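Local atomic coordinates of oligopeptide ABC transporter, periplasmic oligopeptide-binding protein, putative (Thermotoga maritima MSB8, PDB entry 5IPW), a protein that probably binds oligopeptides outside the cytoplasmic membrane and hands them to an ABC transporter for uptake. Residues N344-D349 with I520-W525; W74-L79 with D229-T234; A498-S503 with E573-A578; E376-G381 with W454-E459. All blocks are in the same frame, centred on the assembly; numbering follows the deposited sequence.

Contact 1 (N344-D349 with I520-W525)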
loop_
_atom_site.group_PDB
_atom_site.type_symbol
_atom_site.label_atom_id
_atom_site.label_comp_id
_atom_site.label_asym_id
_atom_site.label_seq_id
_atom_site.Cartn_x
_atom_site.Cartn_y
_atom_site.Cartn_z
ATOM N N ASN A 344 -21.961 -18.210 -0.871
ATOM C CA ASN A 344 -22.975 -17.375 -0.252
ATOM C C ASN A 344 -23.444 -18.012 1.057
ATOM O O ASN A 344 -24.302 -18.888 1.060
ATOM C CB ASN A 344 -24.137 -17.154 -1.229
ATOM C CG ASN A 344 -25.117 -16.106 -0.745
ATOM O OD1 ASN A 344 -25.098 -15.706 0.420
ATOM N ND2 ASN A 344 -25.989 -15.659 -1.639
ATOM N N TYR A 345 -22.883 -17.562 2.173
ATOM C CA TYR A 345 -23.169 -18.164 3.483
ATOM C C TYR A 345 -24.448 -17.621 4.116
ATOM O O TYR A 345 -24.820 -18.015 5.227
ATOM C CB TYR A 345 -21.977 -17.968 4.420
ATOM C CG TYR A 345 -20.676 -18.337 3.753
ATOM C CD1 TYR A 345 -20.421 -19.643 3.375
ATOM C CD2 TYR A 345 -19.723 -17.373 3.462
ATOM C CE1 TYR A 345 -19.242 -19.986 2.745
ATOM C CE2 TYR A 345 -18.538 -17.703 2.829
ATOM C CZ TYR A 345 -18.303 -19.010 2.475
ATOM O OH TYR A 345 -17.133 -19.343 1.846
ATOM N N ALA A 346 -25.101 -16.697 3.414
ATOM C CA ALA A 346 -26.463 -16.289 3.732
ATOM C C ALA A 346 -27.423 -16.682 2.598
ATOM O O ALA A 346 -28.459 -16.062 2.425
ATOM C CB ALA A 346 -26.515 -14.791 3.988
ATOM N N HIS A 347 -27.084 -17.732 1.854
ATOM C CA HIS A 347 -27.884 -18.171 0.707
ATOM C C HIS A 347 -29.362 -18.326 1.038
ATOM O O HIS A 347 -29.712 -18.874 2.082
ATOM C CB HIS A 347 -27.379 -19.512 0.174
ATOM C CG HIS A 347 -27.611 -19.694 -1.288
ATOM N ND1 HIS A 347 -28.869 -19.825 -1.828
ATOM C CD2 HIS A 347 -26.747 -19.751 -2.329
ATOM C CE1 HIS A 347 -28.773 -19.964 -3.138
ATOM N NE2 HIS A 347 -27.495 -19.920 -3.469
ATOM N N SER A 348 -30.224 -17.872 0.132
ATOM C CA SER A 348 -31.667 -17.905 0.369
ATOM C C SER A 348 -32.200 -19.336 0.443
ATOM O O SER A 348 -32.997 -19.663 1.320
ATOM C CB SER A 348 -32.395 -17.107 -0.708
ATOM O OG SER A 348 -32.058 -15.734 -0.591
ATOM N N ASP A 349 -31.772 -20.162 -0.503
ATOM C CA ASP A 349 -31.940 -21.614 -0.445
ATOM C C ASP A 349 -31.328 -22.240 0.824
ATOM O O ASP A 349 -30.120 -22.400 0.937
ATOM C CB ASP A 349 -31.333 -22.242 -1.705
ATOM C CG ASP A 349 -31.524 -23.745 -1.770
ATOM O OD1 ASP A 349 -31.797 -24.373 -0.722
ATOM O OD2 ASP A 349 -31.389 -24.305 -2.880
ATOM N N ILE A 520 -21.021 -10.482 2.946
ATOM C CA ILE A 520 -21.908 -9.394 2.539
ATOM C C ILE A 520 -23.357 -9.638 2.980
ATOM O O ILE A 520 -24.015 -8.723 3.468
ATOM C CB ILE A 520 -21.797 -9.091 1.022
ATOM C CG1 ILE A 520 -22.477 -7.764 0.699
ATOM C CG2 ILE A 520 -22.376 -10.204 0.168
ATOM C CD1 ILE A 520 -22.144 -7.252 -0.684
ATOM N N GLY A 521 -23.828 -10.875 2.848
ATOM C CA GLY A 521 -25.143 -11.264 3.353
ATOM C C GLY A 521 -25.334 -11.071 4.855
ATOM O O GLY A 521 -26.451 -10.847 5.308
ATOM N N TRP A 522 -24.254 -11.150 5.631
ATOM C CA TRP A 522 -24.322 -10.927 7.081
ATOM C C TRP A 522 -24.226 -9.454 7.507
ATOM O O TRP A 522 -24.263 -9.155 8.705
ATOM C CB TRP A 522 -23.232 -11.742 7.795
ATOM C CG TRP A 522 -23.399 -13.227 7.661
ATOM C CD1 TRP A 522 -24.574 -13.919 7.667
ATOM C CD2 TRP A 522 -22.359 -14.208 7.532
ATOM N NE1 TRP A 522 -24.334 -15.264 7.528
ATOM C CE2 TRP A 522 -22.982 -15.469 7.451
ATOM C CE3 TRP A 522 -20.961 -14.144 7.483
ATOM C CZ2 TRP A 522 -22.257 -16.658 7.318
ATOM C CZ3 TRP A 522 -20.239 -15.331 7.342
ATOM C CH2 TRP A 522 -20.890 -16.567 7.259
ATOM N N SER A 523 -24.128 -8.537 6.540
ATOM C CA SER A 523 -23.989 -7.098 6.829
ATOM C C SER A 523 -25.074 -6.535 7.742
ATOM O O SER A 523 -24.825 -5.584 8.487
ATOM C CB SER A 523 -23.973 -6.294 5.527
ATOM O OG SER A 523 -22.855 -6.638 4.728
ATOM N N GLY A 524 -26.279 -7.097 7.665
ATOM C CA GLY A 524 -27.373 -6.685 8.540
ATOM C C GLY A 524 -27.017 -6.930 9.995
ATOM O O GLY A 524 -26.983 -6.002 10.808
ATOM N N TRP A 525 -26.719 -8.186 10.302
ATOM C CA TRP A 525 -26.383 -8.608 11.661
ATOM C C TRP A 525 -25.077 -8.010 12.175
ATOM O O TRP A 525 -24.995 -7.605 13.335
ATOM C CB TRP A 525 -26.319 -10.137 11.731
ATOM C CG TRP A 525 -27.672 -10.765 11.705
ATOM C CD1 TRP A 525 -28.341 -11.244 10.614
ATOM C CD2 TRP A 525 -28.535 -10.964 12.824
ATOM N NE1 TRP A 525 -29.566 -11.739 10.989
ATOM C CE2 TRP A 525 -29.710 -11.580 12.341
ATOM C CE3 TRP A 525 -28.427 -10.690 14.192
ATOM C CZ2 TRP A 525 -30.770 -11.924 13.180
ATOM C CZ3 TRP A 525 -29.480 -11.031 15.024
ATOM C CH2 TRP A 525 -30.638 -11.641 14.515
#

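Contact 2 (W74-L79 with D229-T234)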
loop_
_atom_site.group_PDB
_atom_site.type_symbol
_atom_site.label_atom_id
_atom_site.label_comp_id
_atom_site.label_asym_id
_atom_site.label_seq_id
_atom_site.Cartn_x
_atom_site.Cartn_y
_atom_site.Cartn_z
ATOM N N TRP A 74 1.757 10.633 -9.611
ATOM C CA TRP A 74 2.037 9.865 -8.392
ATOM C C TRP A 74 3.257 8.963 -8.472
ATOM O O TRP A 74 3.751 8.501 -7.448
ATOM C CB TRP A 74 0.814 9.060 -7.981
ATOM C CG TRP A 74 -0.334 9.951 -7.746
ATOM C CD1 TRP A 74 -1.434 10.083 -8.530
ATOM C CD2 TRP A 74 -0.477 10.899 -6.683
ATOM N NE1 TRP A 74 -2.273 11.035 -8.010
ATOM C CE2 TRP A 74 -1.709 11.554 -6.876
ATOM C CE3 TRP A 74 0.308 11.246 -5.576
ATOM C CZ2 TRP A 74 -2.179 12.536 -6.003
ATOM C CZ3 TRP A 74 -0.158 12.224 -4.710
ATOM C CH2 TRP A 74 -1.391 12.857 -4.929
ATOM N N GLY A 75 3.737 8.711 -9.679
ATOM C CA GLY A 75 4.999 8.022 -9.857
ATOM C C GLY A 75 6.160 8.860 -9.372
ATOM O O GLY A 75 7.114 8.337 -8.802
ATOM N N ILE A 76 6.082 10.164 -9.611
ATOM C CA ILE A 76 7.096 11.088 -9.130
ATOM C C ILE A 76 6.944 11.214 -7.622
ATOM O O ILE A 76 7.912 11.093 -6.896
ATOM C CB ILE A 76 6.954 12.490 -9.751
ATOM C CG1 ILE A 76 6.999 12.434 -11.285
ATOM C CG2 ILE A 76 8.033 13.424 -9.222
ATOM C CD1 ILE A 76 8.281 11.895 -11.876
ATOM N N SER A 77 5.719 11.445 -7.161
ATOM C CA SER A 77 5.456 11.564 -5.728
ATOM C C SER A 77 6.061 10.414 -4.925
ATOM O O SER A 77 6.676 10.641 -3.893
ATOM C CB SER A 77 3.958 11.624 -5.436
ATOM O OG SER A 77 3.744 11.686 -4.033
ATOM N N LYS A 78 5.903 9.191 -5.422
ATOM C CA LYS A 78 6.388 8.008 -4.722
ATOM C C LYS A 78 7.910 7.821 -4.770
ATOM O O LYS A 78 8.441 6.970 -4.065
ATOM C CB LYS A 78 5.674 6.770 -5.240
ATOM C CG LYS A 78 4.224 6.733 -4.802
ATOM C CD LYS A 78 3.439 5.655 -5.522
ATOM C CE LYS A 78 2.047 5.508 -4.934
ATOM N NZ LYS A 78 1.160 4.675 -5.793
ATOM N N LEU A 79 8.606 8.604 -5.591
ATOM C CA LEU A 79 10.067 8.705 -5.508
ATOM C C LEU A 79 10.497 9.706 -4.454
ATOM O O LEU A 79 11.561 9.571 -3.858
ATOM C CB LEU A 79 10.667 9.163 -6.839
ATOM C CG LEU A 79 10.526 8.219 -8.025
ATOM C CD1 LEU A 79 11.325 8.767 -9.197
ATOM C CD2 LEU A 79 10.991 6.818 -7.665
ATOM N N ASP A 229 1.707 22.993 -5.621
ATOM C CA ASP A 229 1.778 21.836 -6.514
ATOM C C ASP A 229 3.228 21.371 -6.616
ATOM O O ASP A 229 4.046 22.021 -7.273
ATOM C CB ASP A 229 1.250 22.229 -7.903
ATOM C CG ASP A 229 1.089 21.043 -8.834
ATOM O OD1 ASP A 229 1.975 20.167 -8.868
ATOM O OD2 ASP A 229 0.076 20.986 -9.555
ATOM N N PHE A 230 3.535 20.237 -5.987
ATOM C CA PHE A 230 4.910 19.723 -5.936
ATOM C C PHE A 230 5.487 19.361 -7.304
ATOM O O PHE A 230 6.699 19.319 -7.475
ATOM C CB PHE A 230 4.992 18.493 -5.032
ATOM C CG PHE A 230 4.574 17.226 -5.707
ATOM C CD1 PHE A 230 5.508 16.452 -6.394
ATOM C CD2 PHE A 230 3.251 16.809 -5.680
ATOM C CE1 PHE A 230 5.130 15.278 -7.022
ATOM C CE2 PHE A 230 2.866 15.637 -6.313
ATOM C CZ PHE A 230 3.806 14.871 -6.986
ATOM N N LEU A 231 4.609 19.065 -8.254
ATOM C CA LEU A 231 4.993 18.624 -9.587
ATOM C C LEU A 231 5.221 19.814 -10.503
ATOM O O LEU A 231 6.218 19.874 -11.212
ATOM C CB LEU A 231 3.879 17.737 -10.151
ATOM C CG LEU A 231 4.068 17.009 -11.485
ATOM C CD1 LEU A 231 5.105 15.903 -11.362
ATOM C CD2 LEU A 231 2.744 16.418 -11.940
ATOM N N GLU A 232 4.293 20.767 -10.467
ATOM C CA GLU A 232 4.266 21.896 -11.408
ATOM C C GLU A 232 5.123 23.074 -10.950
ATOM O O GLU A 232 5.779 23.720 -11.770
ATOM C CB GLU A 232 2.824 22.397 -11.607
ATOM C CG GLU A 232 1.816 21.356 -12.091
ATOM C CD GLU A 232 1.842 21.123 -13.594
ATOM O OE1 GLU A 232 1.099 20.224 -14.059
ATOM O OE2 GLU A 232 2.591 21.831 -14.308
ATOM N N ASN A 233 5.108 23.364 -9.647
ATOM C CA ASN A 233 5.728 24.589 -9.138
ATOM C C ASN A 233 7.197 24.439 -8.725
ATOM O O ASN A 233 7.522 24.080 -7.597
ATOM C CB ASN A 233 4.916 25.170 -7.992
ATOM C CG ASN A 233 5.436 26.520 -7.548
ATOM O OD1 ASN A 233 6.259 27.128 -8.231
ATOM N ND2 ASN A 233 4.975 26.989 -6.390
ATOM N N THR A 234 8.065 24.756 -9.672
ATOM C CA THR A 234 9.515 24.845 -9.486
ATOM C C THR A 234 9.952 25.749 -8.313
ATOM O O THR A 234 11.079 25.636 -7.813
ATOM C CB THR A 234 10.145 25.299 -10.832
ATOM O OG1 THR A 234 10.487 24.133 -11.591
ATOM C CG2 THR A 234 11.380 26.184 -10.668
#

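Contact 3 (A498-S503 with E573-A578)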
loop_
_atom_site.group_PDB
_atom_site.type_symbol
_atom_site.label_atom_id
_atom_site.label_comp_id
_atom_site.label_asym_id
_atom_site.label_seq_id
_atom_site.Cartn_x
_atom_site.Cartn_y
_atom_site.Cartn_z
ATOM N N ALA A 498 -0.783 -7.155 2.344
ATOM C CA ALA A 498 0.453 -6.936 3.091
ATOM C C ALA A 498 0.126 -6.151 4.350
ATOM O O ALA A 498 0.345 -6.626 5.465
ATOM C CB ALA A 498 1.466 -6.186 2.245
ATOM N N GLN A 499 -0.408 -4.946 4.162
ATOM C CA GLN A 499 -0.862 -4.121 5.267
ATOM C C GLN A 499 -2.375 -3.971 5.155
ATOM O O GLN A 499 -2.872 -3.016 4.552
ATOM C CB GLN A 499 -0.164 -2.762 5.248
ATOM C CG GLN A 499 -0.558 -1.855 6.402
ATOM C CD GLN A 499 -0.496 -2.565 7.734
ATOM O OE1 GLN A 499 -1.483 -3.136 8.188
ATOM N NE2 GLN A 499 0.675 -2.567 8.351
ATOM N N PRO A 500 -3.119 -4.929 5.732
ATOM C CA PRO A 500 -4.575 -4.939 5.624
ATOM C C PRO A 500 -5.248 -3.779 6.332
ATOM O O PRO A 500 -6.281 -3.329 5.875
ATOM C CB PRO A 500 -4.980 -6.244 6.324
ATOM C CG PRO A 500 -3.725 -7.012 6.515
ATOM C CD PRO A 500 -2.647 -5.995 6.628
ATOM N N LEU A 501 -4.657 -3.297 7.422
ATOM C CA LEU A 501 -5.327 -2.347 8.319
ATOM C C LEU A 501 -5.654 -0.967 7.733
ATOM O O LEU A 501 -6.451 -0.229 8.310
ATOM C CB LEU A 501 -4.522 -2.201 9.608
ATOM C CG LEU A 501 -4.549 -3.463 10.476
ATOM C CD1 LEU A 501 -3.372 -3.500 11.441
ATOM C CD2 LEU A 501 -5.866 -3.569 11.235
ATOM N N SER A 502 -5.051 -0.624 6.601
ATOM C CA SER A 502 -5.449 0.564 5.842
ATOM C C SER A 502 -6.670 0.295 4.952
ATOM O O SER A 502 -7.302 1.234 4.465
ATOM C CB SER A 502 -4.285 1.041 4.971
ATOM O OG SER A 502 -3.938 0.060 4.005
ATOM N N SER A 503 -6.960 -0.988 4.717
ATOM C CA SER A 503 -8.131 -1.436 3.948
ATOM C C SER A 503 -8.638 -2.746 4.557
ATOM O O SER A 503 -8.569 -3.806 3.931
ATOM C CB SER A 503 -7.752 -1.650 2.482
ATOM O OG SER A 503 -7.350 -0.434 1.871
ATOM N N GLU A 573 -0.035 -9.562 17.706
ATOM C CA GLU A 573 -0.686 -10.640 18.450
ATOM C C GLU A 573 -2.182 -10.725 18.129
ATOM O O GLU A 573 -2.730 -11.822 18.033
ATOM C CB GLU A 573 -0.491 -10.448 19.961
ATOM C CG GLU A 573 0.948 -10.624 20.434
ATOM C CD GLU A 573 1.171 -10.126 21.850
ATOM O OE1 GLU A 573 0.181 -9.823 22.553
ATOM O OE2 GLU A 573 2.347 -10.034 22.260
ATOM N N LEU A 574 -2.832 -9.571 17.980
ATOM C CA LEU A 574 -4.257 -9.515 17.626
ATOM C C LEU A 574 -4.523 -9.961 16.182
ATOM O O LEU A 574 -5.514 -10.644 15.912
ATOM C CB LEU A 574 -4.820 -8.110 17.866
ATOM C CG LEU A 574 -4.971 -7.708 19.341
ATOM C CD1 LEU A 574 -5.179 -6.205 19.474
ATOM C CD2 LEU A 574 -6.104 -8.459 20.028
ATOM N N MET A 575 -3.639 -9.584 15.263
ATOM C CA MET A 575 -3.736 -10.035 13.876
ATOM C C MET A 575 -3.494 -11.530 13.756
ATOM O O MET A 575 -4.038 -12.176 12.865
ATOM C CB MET A 575 -2.738 -9.289 12.991
ATOM C CG MET A 575 -3.117 -7.841 12.713
ATOM S SD MET A 575 -4.648 -7.636 11.779
ATOM C CE MET A 575 -4.266 -8.450 10.228
ATOM N N ALA A 576 -2.664 -12.070 14.645
ATOM C CA ALA A 576 -2.442 -13.513 14.722
ATOM C C ALA A 576 -3.762 -14.252 14.928
ATOM O O ALA A 576 -4.047 -15.223 14.232
ATOM C CB ALA A 576 -1.472 -13.842 15.849
ATOM N N GLU A 577 -4.567 -13.766 15.868
ATOM C CA GLU A 577 -5.867 -14.375 16.181
ATOM C C GLU A 577 -6.824 -14.318 14.989
ATOM O O GLU A 577 -7.518 -15.290 14.685
ATOM C CB GLU A 577 -6.530 -13.666 17.360
ATOM C CG GLU A 577 -5.624 -13.431 18.553
ATOM C CD GLU A 577 -6.398 -13.322 19.843
ATOM O OE1 GLU A 577 -7.111 -14.286 20.181
ATOM O OE2 GLU A 577 -6.293 -12.276 20.518
ATOM N N ALA A 578 -6.861 -13.163 14.333
ATOM C CA ALA A 578 -7.697 -12.967 13.159
ATOM C C ALA A 578 -7.356 -13.973 12.072
ATOM O O ALA A 578 -8.238 -14.606 11.496
ATOM C CB ALA A 578 -7.521 -11.554 12.633
#

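Contact 4 (E376-G381 with W454-E459)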
loop_
_atom_site.group_PDB
_atom_site.type_symbol
_atom_site.label_atom_id
_atom_site.label_comp_id
_atom_site.label_asym_id
_atom_site.label_seq_id
_atom_site.Cartn_x
_atom_site.Cartn_y
_atom_site.Cartn_z
ATOM N N GLU A 376 0.819 -23.116 -13.926
ATOM C CA GLU A 376 1.545 -23.444 -15.158
ATOM C C GLU A 376 0.903 -22.883 -16.433
ATOM O O GLU A 376 1.593 -22.288 -17.262
ATOM C CB GLU A 376 1.715 -24.966 -15.324
ATOM C CG GLU A 376 2.344 -25.732 -14.158
ATOM C CD GLU A 376 3.642 -25.133 -13.641
ATOM O OE1 GLU A 376 4.439 -24.623 -14.460
ATOM O OE2 GLU A 376 3.872 -25.189 -12.410
ATOM N N ILE A 377 -0.407 -23.063 -16.594
ATOM C CA ILE A 377 -1.045 -22.780 -17.891
ATOM C C ILE A 377 -1.438 -21.320 -18.043
ATOM O O ILE A 377 -1.102 -20.687 -19.041
ATOM C CB ILE A 377 -2.314 -23.624 -18.157
ATOM C CG1 ILE A 377 -2.173 -25.044 -17.614
ATOM C CG2 ILE A 377 -2.631 -23.665 -19.647
ATOM C CD1 ILE A 377 -3.018 -25.265 -16.390
ATOM N N LEU A 378 -2.169 -20.800 -17.061
ATOM C CA LEU A 378 -2.741 -19.452 -17.157
ATOM C C LEU A 378 -1.732 -18.370 -16.818
ATOM O O LEU A 378 -1.712 -17.300 -17.434
ATOM C CB LEU A 378 -3.953 -19.319 -16.230
ATOM C CG LEU A 378 -5.258 -19.892 -16.779
ATOM C CD1 LEU A 378 -6.308 -19.885 -15.685
ATOM C CD2 LEU A 378 -5.741 -19.115 -17.998
ATOM N N PHE A 379 -0.906 -18.664 -15.824
ATOM C CA PHE A 379 0.073 -17.725 -15.312
ATOM C C PHE A 379 1.487 -17.861 -15.897
ATOM O O PHE A 379 2.309 -16.955 -15.743
ATOM C CB PHE A 379 0.136 -17.876 -13.802
ATOM C CG PHE A 379 -1.037 -17.289 -13.072
ATOM C CD1 PHE A 379 -1.569 -16.061 -13.444
ATOM C CD2 PHE A 379 -1.578 -17.944 -11.971
ATOM C CE1 PHE A 379 -2.634 -15.518 -12.759
ATOM C CE2 PHE A 379 -2.644 -17.402 -11.283
ATOM C CZ PHE A 379 -3.172 -16.188 -11.677
ATOM N N ASN A 380 1.777 -18.990 -16.540
ATOM C CA ASN A 380 2.985 -19.133 -17.369
ATOM C C ASN A 380 4.396 -19.135 -16.703
ATOM O O ASN A 380 5.307 -18.535 -17.263
ATOM C CB ASN A 380 2.946 -18.027 -18.447
ATOM C CG ASN A 380 3.790 -18.351 -19.663
ATOM O OD1 ASN A 380 4.918 -17.879 -19.791
ATOM N ND2 ASN A 380 3.244 -19.154 -20.567
ATOM N N GLY A 381 4.639 -19.774 -15.556
ATOM C CA GLY A 381 3.659 -20.360 -14.668
ATOM C C GLY A 381 3.437 -19.468 -13.461
ATOM O O GLY A 381 2.431 -19.610 -12.788
ATOM N N TRP A 454 -11.606 -20.333 -13.235
ATOM C CA TRP A 454 -12.601 -21.195 -12.606
ATOM C C TRP A 454 -13.230 -22.186 -13.580
ATOM O O TRP A 454 -13.743 -23.224 -13.153
ATOM C CB TRP A 454 -13.636 -20.337 -11.881
ATOM C CG TRP A 454 -12.988 -19.615 -10.750
ATOM C CD1 TRP A 454 -12.421 -18.372 -10.786
ATOM C CD2 TRP A 454 -12.773 -20.115 -9.427
ATOM N NE1 TRP A 454 -11.891 -18.061 -9.561
ATOM C CE2 TRP A 454 -12.094 -19.113 -8.707
ATOM C CE3 TRP A 454 -13.101 -21.309 -8.775
ATOM C CZ2 TRP A 454 -11.737 -19.268 -7.369
ATOM C CZ3 TRP A 454 -12.748 -21.462 -7.440
ATOM C CH2 TRP A 454 -12.070 -20.450 -6.755
ATOM N N THR A 455 -13.155 -21.886 -14.875
ATOM C CA THR A 455 -13.442 -22.877 -15.916
ATOM C C THR A 455 -12.582 -24.131 -15.735
ATOM O O THR A 455 -13.043 -25.244 -15.972
ATOM C CB THR A 455 -13.201 -22.304 -17.323
ATOM O OG1 THR A 455 -14.067 -21.185 -17.539
ATOM C CG2 THR A 455 -13.468 -23.354 -18.403
ATOM N N MET A 456 -11.336 -23.951 -15.315
ATOM C CA MET A 456 -10.462 -25.081 -15.034
ATOM C C MET A 456 -10.866 -25.773 -13.746
ATOM O O MET A 456 -10.739 -26.987 -13.636
ATOM C CB MET A 456 -9.007 -24.633 -14.943
ATOM C CG MET A 456 -8.449 -24.099 -16.254
ATOM S SD MET A 456 -6.828 -23.325 -16.081
ATOM C CE MET A 456 -6.017 -24.501 -15.003
ATOM N N VAL A 457 -11.345 -25.000 -12.775
ATOM C CA VAL A 457 -11.813 -25.546 -11.487
ATOM C C VAL A 457 -13.112 -26.348 -11.657
ATOM O O VAL A 457 -13.421 -27.222 -10.841
ATOM C CB VAL A 457 -12.010 -24.429 -10.428
ATOM C CG1 VAL A 457 -12.532 -24.993 -9.109
ATOM C CG2 VAL A 457 -10.702 -23.684 -10.189
ATOM N N LYS A 458 -13.864 -26.033 -12.712
ATOM C CA LYS A 458 -15.002 -26.844 -13.142
ATOM C C LYS A 458 -14.598 -28.317 -13.193
ATOM O O LYS A 458 -15.242 -29.163 -12.573
ATOM C CB LYS A 458 -15.490 -26.378 -14.521
ATOM C CG LYS A 458 -16.850 -26.907 -14.944
ATOM C CD LYS A 458 -17.332 -26.208 -16.208
ATOM C CE LYS A 458 -18.392 -27.019 -16.941
ATOM N NZ LYS A 458 -19.508 -27.447 -16.053
ATOM N N GLU A 459 -13.513 -28.603 -13.910
ATOM C CA GLU A 459 -12.971 -29.960 -13.993
ATOM C C GLU A 459 -12.551 -30.513 -12.640
ATOM O O GLU A 459 -12.902 -31.632 -12.296
ATOM C CB GLU A 459 -11.773 -30.019 -14.947
ATOM C CG GLU A 459 -12.149 -30.117 -16.415
ATOM C CD GLU A 459 -12.835 -31.427 -16.762
ATOM O OE1 GLU A 459 -12.308 -32.505 -16.402
ATOM O OE2 GLU A 459 -13.906 -31.375 -17.404
#

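Contact 1 (N344-D349 with I520-W525)
A346 and G521 bring the two backbones within 5.2 Å of each other, CA to CA, where a type I turn running from N344 to H347 leans against the chain just ahead of helix 523-534. The turn is closed by H347 N giving its hydrogen to N344 O, and it carries an Asx turn as well: A346 N donates to N344 OD1 at 3.2 Å, with an N-H...O angle of 138°, well short of straight. At its tip the methyl of A346 sits against the backbone of G521, A346 CB to G521 CA 3.8 Å. Beside it, the six-membered ring of W522 passes obliquely by Y345. The two ring planes are nearly parallel, 24° apart, yet they are slid so far that the centroids lie 5.8 Å apart and the overlap is slight. It is W522 CH2 that comes nearest the phenol ring, 3.9 Å from Y345 CG. Y345 CG is anti to its carbonyl carbon (chi1 -48°), and the ring runs on past the indole to a hydroxyl bonded to W587 O and L343 N. The turn lies in the loop between strand 340-343 and helix 350-357, whose N357 touches W522; P548 and P549 of a loop and V552 of helix 550-564 also pack on this indole.

Contact 2 (W74-L79 with D229-T234)
F230 and L231 push from a loop against I76 and S77 of helix 73-80, with the CA atoms of I76 and L231 7.8 Å apart. The loop enters at D229, whose OD1 takes hydrogens from L231 N, nearly along the C-O axis, and from E232 N, well above the carboxylate plane; both bonds are 2.9 Å, one making an Asx turn and the other an Asx motif. F230 follows with its CG between the backbone N and the carbonyl carbon (chi1 82°), a placing that sends the ring out to the helix. There F230 CZ lies 3.6 Å from S77 CB, and F230 CE1 meets I76 CG2 at 4.1 Å, the methyl standing at the ring edge. One face of this ring is covered by L231 CB. L231 itself uses CD1, which touches I76 CG1 at 4.0 Å, the two side chains crossing at about a right angle. N233 secures the loop through Y194 and the carbonyl of K227. Between 74-79 and 229-234 the contact is apolar, with no hydrogen bond. Side-chain packing therefore sets the fit, while R73 of the same helix, salt-bridged to the twice-bonded D229 OD1, ties the start of the loop to the helix.

Contact 3 (A498-S503 with E573-A578)
M575 reaches from helix 568-584 to P500 and L501, and nearly everything in this contact depends on how its chain is folded. After leaving the helix with CG anti to the carbonyl carbon, the side chain bends at both chi2 (-64°) and chi3 (-62°), making a hook instead of an extended arm. The M575 side chain crosses P500 obliquely, M575 CE lying 4.0 Å from P500 CG. The sulfur, one atom back, lies near the leucine: M575 SD is 4.3 Å from L501 CD2. One bent methionine therefore spans two neighbouring side chains of the loop, although the nearest CA atoms, those of L501 and M575, are 9.6 Å apart. The loop holds its own shape at this point through Q499, whose OE1 accepts from L501 N at 3.3 Å, in the carbonyl plane and on a lone pair. The other end of that amide, NE2, binds G91 O, far back along the chain. I562 of helix 550-564 packs on both L501 and M575, and L390 lies against P500, completing a buried apolar patch. This is helix-on-loop packing in a solute-binding protein of family 5, joining helix 568-584 to the loop that follows sheet strand 489-494.

Contact 4 (E376-G381 with W454-E459)
Apolar contact between I377, L378 and M456 is all that passes between these two helical segments, and no hydrogen bond crosses. M456 bridges a gap of 9.8 Å between its own CA and that of L378. Its chain runs extended through chi2 (171°) and bends only at the sulfur (chi3 43°), which puts SD against one residue and CE against the other. The methyl meets I377 tip to tip, M456 CE to I377 CD1 at 3.4 Å. With L378 the fit is different: the two side chains slide past each other in opposite directions, bringing M456 SD 3.5 Å from L378 CD1 and 3.8 Å from L378 CG.

Backbone bonding shapes each side separately. Helix 371-379 widens into a pi-type turn over its last residues and then stops, N380 leaving helical geometry with a positive phi of 68° and a cis peptide following before G381. On the other side K458 N bonds to W454 O in the regular helical way.

Polar groups look elsewhere. W454 NE1 binds S339 OG, K458 NZ binds V468 O, and E459 pairs with K462 in a salt bridge. Helix 448-462 is the crossover of a beta-alpha-beta unit, linking the adjacent parallel strands 440-445 and 467-472. The end of helix 371-379 packs against this crossover helix, where L378 also touches D452 and V453, while the side chain of F379 touches A338 and V592; the contact itself lies at the protein surface.

Contact 2 comes first along the chain. Its centre lies about 45 Å from that of contact 1, on the opposite side of the chain's centre, and about 31 Å from that of contact 3; it belongs with the sheet that holds strands 62-67 and 242-244. The other three gather round the mixed sheet containing strands 340-343, 440-445, 467-472 and 489-494. Contact 4 falls wholly between the two segments of contact 1, with centres about 29 Å apart, whereas contacts 1 and 3 alternate along the chain, their centres about 24 Å apart. None touches another. The placing of contacts 1 and 2 across the chain's centre is consistent with the two-lobed build of periplasmic binding proteins.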